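Local coordinates for protein thiamine phosphate pyrophosphorylase (Bacteroides thetaiotaomicron VPI-5482, PDB 3CEU) that probably acts as a thiamine-phosphate diphosphorylase, joining the pyrimidine and thiazole halves of thiamine phosphate in the biosynthesis of thiamine diphosphate, at residues I29-E43 against R56-F69. Numbering follows the deposited sequence.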
loop_
_atom_site.group_PDB
_atom_site.type_symbol
_atom_site.label_atom_id
_atom_site.label_comp_id
_atom_site.label_asym_id
_atom_site.label_seq_id
_atom_site.Cartn_x
_atom_site.Cartn_y
_atom_site.Cartn_z
ATOM N N ILE A 29 -0.376 -1.813 6.680
ATOM C CA ILE A 29 0.911 -1.646 6.005
ATOM C C ILE A 29 1.101 -0.282 5.340
ATOM O O ILE A 29 0.149 0.339 4.861
ATOM C CB ILE A 29 1.102 -2.751 4.923
ATOM C CG1 ILE A 29 1.024 -4.133 5.575
ATOM C CG2 ILE A 29 2.444 -2.583 4.222
ATOM C CD1 ILE A 29 1.073 -5.294 4.586
ATOM N N LEU A 30 2.351 0.169 5.315
ATOM C CA LEU A 30 2.721 1.443 4.706
ATOM C C LEU A 30 3.749 1.171 3.625
ATOM O O LEU A 30 4.777 0.548 3.880
ATOM C CB LEU A 30 3.338 2.377 5.744
ATOM C CG LEU A 30 3.843 3.704 5.190
ATOM C CD1 LEU A 30 2.662 4.544 4.732
ATOM C CD2 LEU A 30 4.632 4.447 6.252
ATOM N N HIS A 31 3.457 1.635 2.416
ATOM C CA HIS A 31 4.367 1.477 1.288
ATOM C C HIS A 31 5.074 2.802 1.044
ATOM O O HIS A 31 4.468 3.778 0.580
ATOM C CB HIS A 31 3.609 1.035 0.031
ATOM C CG HIS A 31 3.578 -0.451 -0.160
ATOM N ND1 HIS A 31 4.242 -1.084 -1.191
ATOM C CD2 HIS A 31 3.008 -1.436 0.574
ATOM C CE1 HIS A 31 4.083 -2.389 -1.083
ATOM N NE2 HIS A 31 3.338 -2.631 -0.018
ATOM N N LEU A 32 6.359 2.826 1.385
ATOM C CA LEU A 32 7.189 4.012 1.221
ATOM C C LEU A 32 7.647 4.097 -0.225
ATOM O O LEU A 32 8.473 3.307 -0.673
ATOM C CB LEU A 32 8.404 3.936 2.157
ATOM C CG LEU A 32 9.420 5.073 2.116
ATOM C CD1 LEU A 32 8.730 6.407 2.380
ATOM C CD2 LEU A 32 10.504 4.820 3.153
ATOM N N ARG A 33 7.093 5.053 -0.956
ATOM C CA ARG A 33 7.455 5.241 -2.354
ATOM C C ARG A 33 7.802 6.705 -2.601
ATOM O O ARG A 33 6.930 7.574 -2.600
ATOM C CB ARG A 33 6.299 4.783 -3.252
ATOM C CG ARG A 33 6.522 4.900 -4.756
ATOM C CD ARG A 33 5.393 4.200 -5.508
ATOM N NE ARG A 33 5.378 4.480 -6.941
ATOM C CZ ARG A 33 5.054 5.656 -7.485
ATOM N NH1 ARG A 33 4.713 6.689 -6.723
ATOM N NH2 ARG A 33 5.051 5.795 -8.806
ATOM N N LYS A 34 9.097 6.957 -2.779
ATOM C CA LYS A 34 9.627 8.295 -3.034
ATOM C C LYS A 34 10.531 8.206 -4.262
ATOM O O LYS A 34 11.757 8.175 -4.139
ATOM C CB LYS A 34 10.460 8.778 -1.847
ATOM C CG LYS A 34 9.733 8.810 -0.513
ATOM C CD LYS A 34 8.533 9.735 -0.566
ATOM C CE LYS A 34 7.894 9.903 0.805
ATOM N NZ LYS A 34 6.687 10.761 0.713
ATOM N N PRO A 35 9.936 8.187 -5.462
ATOM C CA PRO A 35 10.658 8.095 -6.735
ATOM C C PRO A 35 11.823 9.069 -6.883
ATOM O O PRO A 35 11.675 10.259 -6.616
ATOM C CB PRO A 35 9.573 8.372 -7.772
ATOM C CG PRO A 35 8.303 7.940 -7.079
ATOM C CD PRO A 35 8.505 8.454 -5.691
ATOM N N GLU A 36 12.973 8.558 -7.318
ATOM C CA GLU A 36 14.162 9.387 -7.549
ATOM C C GLU A 36 14.423 10.382 -6.420
ATOM O O GLU A 36 14.333 11.594 -6.625
ATOM C CB GLU A 36 14.000 10.170 -8.861
ATOM C CG GLU A 36 13.773 9.329 -10.127
ATOM C CD GLU A 36 15.033 8.629 -10.626
ATOM O OE1 GLU A 36 16.072 9.308 -10.814
ATOM O OE2 GLU A 36 14.973 7.399 -10.850
ATOM N N THR A 37 14.777 9.886 -5.243
ATOM C CA THR A 37 15.008 10.780 -4.116
ATOM C C THR A 37 16.218 10.375 -3.278
ATOM O O THR A 37 16.447 9.189 -3.054
ATOM C CB THR A 37 13.762 10.798 -3.225
ATOM O OG1 THR A 37 12.595 10.842 -4.058
ATOM C CG2 THR A 37 13.767 12.014 -2.323
ATOM N N PRO A 38 17.008 11.358 -2.807
ATOM C CA PRO A 38 18.196 11.098 -1.989
ATOM C C PRO A 38 17.832 10.250 -0.780
ATOM O O PRO A 38 16.914 10.598 -0.036
ATOM C CB PRO A 38 18.640 12.493 -1.568
ATOM C CG PRO A 38 18.189 13.348 -2.688
ATOM C CD PRO A 38 16.821 12.806 -2.995
ATOM N N ALA A 39 18.554 9.150 -0.582
ATOM C CA ALA A 39 18.294 8.253 0.544
ATOM C C ALA A 39 18.119 9.036 1.842
ATOM O O ALA A 39 17.232 8.744 2.646
ATOM C CB ALA A 39 19.431 7.254 0.684
HETATM N N MSE A 40 18.981 10.027 2.027
HETATM C CA MSE A 40 18.963 10.893 3.196
HETATM C C MSE A 40 17.540 11.190 3.686
HETATM O O MSE A 40 17.215 10.986 4.856
HETATM C CB MSE A 40 19.682 12.198 2.846
HETATM C CG MSE A 40 19.679 13.274 3.910
HETATM SE SE MSE A 40 20.182 14.980 3.112
HETATM C CE MSE A 40 22.003 14.548 2.588
ATOM N N TYR A 41 16.689 11.658 2.785
ATOM C CA TYR A 41 15.315 11.988 3.146
ATOM C C TYR A 41 14.503 10.798 3.662
ATOM O O TYR A 41 13.663 10.954 4.550
ATOM C CB TYR A 41 14.612 12.644 1.957
ATOM C CG TYR A 41 15.304 13.906 1.497
ATOM C CD1 TYR A 41 15.666 14.891 2.413
ATOM C CD2 TYR A 41 15.581 14.123 0.149
ATOM C CE1 TYR A 41 16.284 16.064 2.003
ATOM C CE2 TYR A 41 16.201 15.297 -0.279
ATOM C CZ TYR A 41 16.548 16.266 0.657
ATOM O OH TYR A 41 17.139 17.447 0.256
ATOM N N SER A 42 14.757 9.609 3.126
ATOM C CA SER A 42 14.029 8.428 3.572
ATOM C C SER A 42 14.439 8.082 4.988
ATOM O O SER A 42 13.609 7.672 5.796
ATOM C CB SER A 42 14.303 7.241 2.649
ATOM O OG SER A 42 13.844 7.512 1.342
ATOM N N GLU A 43 15.724 8.251 5.286
ATOM C CA GLU A 43 16.231 7.962 6.618
ATOM C C GLU A 43 15.646 8.951 7.624
ATOM O O GLU A 43 15.264 8.568 8.730
ATOM C CB GLU A 43 17.761 8.045 6.644
ATOM C CG GLU A 43 18.491 6.994 5.816
ATOM C CD GLU A 43 19.999 7.226 5.796
ATOM O OE1 GLU A 43 20.438 8.272 5.247
ATOM O OE2 GLU A 43 20.752 6.369 6.322
ATOM N N ARG A 56 6.121 -2.552 9.571
ATOM C CA ARG A 56 4.826 -2.386 8.908
ATOM C C ARG A 56 5.026 -1.551 7.638
ATOM O O ARG A 56 4.065 -1.222 6.944
ATOM C CB ARG A 56 3.852 -1.651 9.831
ATOM C CG ARG A 56 3.470 -2.389 11.103
ATOM C CD ARG A 56 2.269 -3.280 10.874
ATOM N NE ARG A 56 1.655 -3.712 12.123
ATOM C CZ ARG A 56 0.645 -4.571 12.195
ATOM N NH1 ARG A 56 0.134 -5.085 11.081
ATOM N NH2 ARG A 56 0.153 -4.929 13.378
ATOM N N ILE A 57 6.282 -1.217 7.352
ATOM C CA ILE A 57 6.645 -0.406 6.192
ATOM C C ILE A 57 7.422 -1.183 5.114
ATOM O O ILE A 57 8.347 -1.926 5.425
ATOM C CB ILE A 57 7.509 0.806 6.643
ATOM C CG1 ILE A 57 6.722 1.653 7.646
ATOM C CG2 ILE A 57 7.931 1.640 5.436
ATOM C CD1 ILE A 57 7.532 2.765 8.293
ATOM N N VAL A 58 7.024 -1.006 3.856
ATOM C CA VAL A 58 7.685 -1.636 2.719
ATOM C C VAL A 58 8.212 -0.478 1.895
ATOM O O VAL A 58 7.495 0.507 1.690
ATOM C CB VAL A 58 6.698 -2.448 1.854
ATOM C CG1 VAL A 58 7.440 -3.099 0.691
ATOM C CG2 VAL A 58 5.994 -3.514 2.691
ATOM N N THR A 59 9.457 -0.569 1.431
ATOM C CA THR A 59 10.036 0.536 0.649
ATOM C C THR A 59 10.246 0.207 -0.823
ATOM O O THR A 59 10.633 -0.908 -1.170
ATOM C CB THR A 59 11.397 0.989 1.229
ATOM O OG1 THR A 59 11.945 2.017 0.400
ATOM C CG2 THR A 59 12.376 -0.169 1.308
ATOM N N HIS A 60 9.992 1.187 -1.682
ATOM C CA HIS A 60 10.159 1.004 -3.111
ATOM C C HIS A 60 11.514 1.516 -3.591
ATOM O O HIS A 60 11.877 1.354 -4.753
ATOM C CB HIS A 60 9.050 1.725 -3.891
ATOM C CG HIS A 60 7.679 1.175 -3.648
ATOM N ND1 HIS A 60 6.706 1.144 -4.625
ATOM C CD2 HIS A 60 7.111 0.653 -2.534
ATOM C CE1 HIS A 60 5.599 0.626 -4.123
ATOM N NE2 HIS A 60 5.817 0.322 -2.855
ATOM N N GLU A 61 12.271 2.134 -2.698
ATOM C CA GLU A 61 13.570 2.656 -3.086
ATOM C C GLU A 61 14.617 2.332 -2.041
ATOM O O GLU A 61 14.282 1.930 -0.931
ATOM C CB GLU A 61 13.481 4.178 -3.302
ATOM C CG GLU A 61 12.782 4.606 -4.614
ATOM C CD GLU A 61 11.257 4.549 -4.559
ATOM O OE1 GLU A 61 10.625 4.454 -5.641
ATOM O OE2 GLU A 61 10.695 4.619 -3.445
ATOM N N HIS A 62 15.885 2.486 -2.401
ATOM C CA HIS A 62 16.970 2.231 -1.460
ATOM C C HIS A 62 16.648 1.045 -0.572
ATOM O O HIS A 62 16.353 1.190 0.623
ATOM C CB HIS A 62 17.197 3.476 -0.615
ATOM C CG HIS A 62 17.384 4.710 -1.433
ATOM N ND1 HIS A 62 18.341 4.807 -2.422
ATOM C CD2 HIS A 62 16.722 5.892 -1.432
ATOM C CE1 HIS A 62 18.259 5.995 -2.994
ATOM N NE2 HIS A 62 17.285 6.672 -2.412
ATOM N N PHE A 63 16.712 -0.128 -1.178
ATOM C CA PHE A 63 16.418 -1.369 -0.494
ATOM C C PHE A 63 17.318 -1.625 0.713
ATOM O O PHE A 63 16.956 -2.387 1.605
ATOM C CB PHE A 63 16.499 -2.525 -1.502
ATOM C CG PHE A 63 15.402 -2.505 -2.553
ATOM C CD1 PHE A 63 15.573 -3.167 -3.764
ATOM C CD2 PHE A 63 14.188 -1.866 -2.312
ATOM C CE1 PHE A 63 14.555 -3.209 -4.716
ATOM C CE2 PHE A 63 13.158 -1.900 -3.259
ATOM C CZ PHE A 63 13.343 -2.573 -4.467
ATOM N N TYR A 64 18.473 -0.973 0.770
ATOM C CA TYR A 64 19.362 -1.196 1.901
ATOM C C TYR A 64 18.697 -0.717 3.197
ATOM O O TYR A 64 19.053 -1.164 4.287
ATOM C CB TYR A 64 20.684 -0.460 1.706
ATOM C CG TYR A 64 20.637 0.988 2.136
ATOM C CD1 TYR A 64 20.102 1.973 1.301
ATOM C CD2 TYR A 64 21.106 1.371 3.391
ATOM C CE1 TYR A 64 20.034 3.304 1.713
ATOM C CE2 TYR A 64 21.043 2.689 3.807
ATOM C CZ TYR A 64 20.509 3.646 2.967
ATOM O OH TYR A 64 20.451 4.944 3.397
ATOM N N LEU A 65 17.736 0.199 3.076
ATOM C CA LEU A 65 17.026 0.720 4.241
ATOM C C LEU A 65 16.218 -0.372 4.925
ATOM O O LEU A 65 15.857 -0.248 6.100
ATOM C CB LEU A 65 16.074 1.842 3.833
ATOM C CG LEU A 65 16.731 3.113 3.297
ATOM C CD1 LEU A 65 15.658 4.022 2.714
ATOM C CD2 LEU A 65 17.499 3.813 4.407
ATOM N N LYS A 66 15.937 -1.443 4.190
ATOM C CA LYS A 66 15.159 -2.549 4.730
ATOM C C LYS A 66 15.774 -3.107 6.014
ATOM O O LYS A 66 15.080 -3.242 7.020
ATOM C CB LYS A 66 15.023 -3.653 3.678
ATOM C CG LYS A 66 13.983 -4.718 4.003
ATOM C CD LYS A 66 14.498 -5.778 4.970
ATOM C CE LYS A 66 13.488 -6.925 5.102
ATOM N NZ LYS A 66 13.914 -7.971 6.082
ATOM N N GLU A 67 17.069 -3.423 5.978
ATOM C CA GLU A 67 17.767 -3.970 7.151
ATOM C C GLU A 67 18.283 -2.843 8.044
ATOM O O GLU A 67 18.435 -2.998 9.257
ATOM C CB GLU A 67 18.952 -4.846 6.717
ATOM C CG GLU A 67 18.605 -6.005 5.791
ATOM C CD GLU A 67 17.798 -7.093 6.478
ATOM O OE1 GLU A 67 17.570 -8.147 5.853
ATOM O OE2 GLU A 67 17.392 -6.894 7.642
ATOM N N GLU A 68 18.558 -1.706 7.426
ATOM C CA GLU A 68 19.049 -0.547 8.152
ATOM C C GLU A 68 18.032 -0.079 9.214
ATOM O O GLU A 68 18.398 0.120 10.376
ATOM C CB GLU A 68 19.341 0.586 7.167
ATOM C CG GLU A 68 20.119 1.736 7.756
ATOM C CD GLU A 68 21.548 1.369 8.075
ATOM O OE1 GLU A 68 22.316 2.272 8.464
ATOM O OE2 GLU A 68 21.913 0.180 7.935
ATOM N N PHE A 69 16.763 0.071 8.822
ATOM C CA PHE A 69 15.721 0.532 9.740
ATOM C C PHE A 69 14.716 -0.519 10.185
ATOM O O PHE A 69 13.668 -0.191 10.750
ATOM C CB PHE A 69 14.971 1.712 9.128
ATOM C CG PHE A 69 15.794 2.951 9.035
ATOM C CD1 PHE A 69 16.729 3.103 8.017
ATOM C CD2 PHE A 69 15.672 3.951 10.001
ATOM C CE1 PHE A 69 17.542 4.240 7.956
ATOM C CE2 PHE A 69 16.473 5.091 9.958
ATOM C CZ PHE A 69 17.416 5.237 8.929
HETATM O O HOH W 1 6.666 1.834 -7.347
#
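H31 and H60 meet rim to rim toward the C-terminal strand ends of a TIM barrel, where 29-32 and 57-59, second and third of eight parallel strands, are joined through helix 39-48 in a beta-alpha-beta crossover. H31 ND1 and H60 NE2 lie 2.7 Å apart in a nearly straight hydrogen bond whose donor could be either ring; the planes stand 82° to each other. V58 CB sits over the centre of one H31 face, 3.9 Å from the ring centroid. H31 NE2 is hydrogen-bonded to Y110 OH; with both nitrogens held, the ring's rotation is fixed. R33 CB lies over one face of the H60 ring, offset toward the rim; the extended chain then carries CD to 3.4 Å from H60 ND1 and NE to a water that H60 ND1 also binds. H75 stacks on the H60 ring.

Four backbone hydrogen bonds of parallel pairing tie the strands: L30 N to R56 O, V58 N to L30 O, L32 N to V58 O and H60 N to L32 O. L30 and I57 run side by side beneath helix 15-24, CD2 of L30 3.8 Å from CG1 of I57. Beyond the strands, E61 bends at chi2 (79°) and turns OE2 back onto K34 N, 2.9 Å away, which meets it from above the carboxylate plane. Along the outer layer, L65 CD1 presses on S42 CB at a tight 3.5 Å, and E43 CG rests against L65 CD2 and F69 CE1, both on the same side of it. H62 pins the loop before helix 39-48: A39 CB lies over the centre of its ring, and NE2 donates in the ring plane to T37 O, 2.7 Å away and almost straight at 178°.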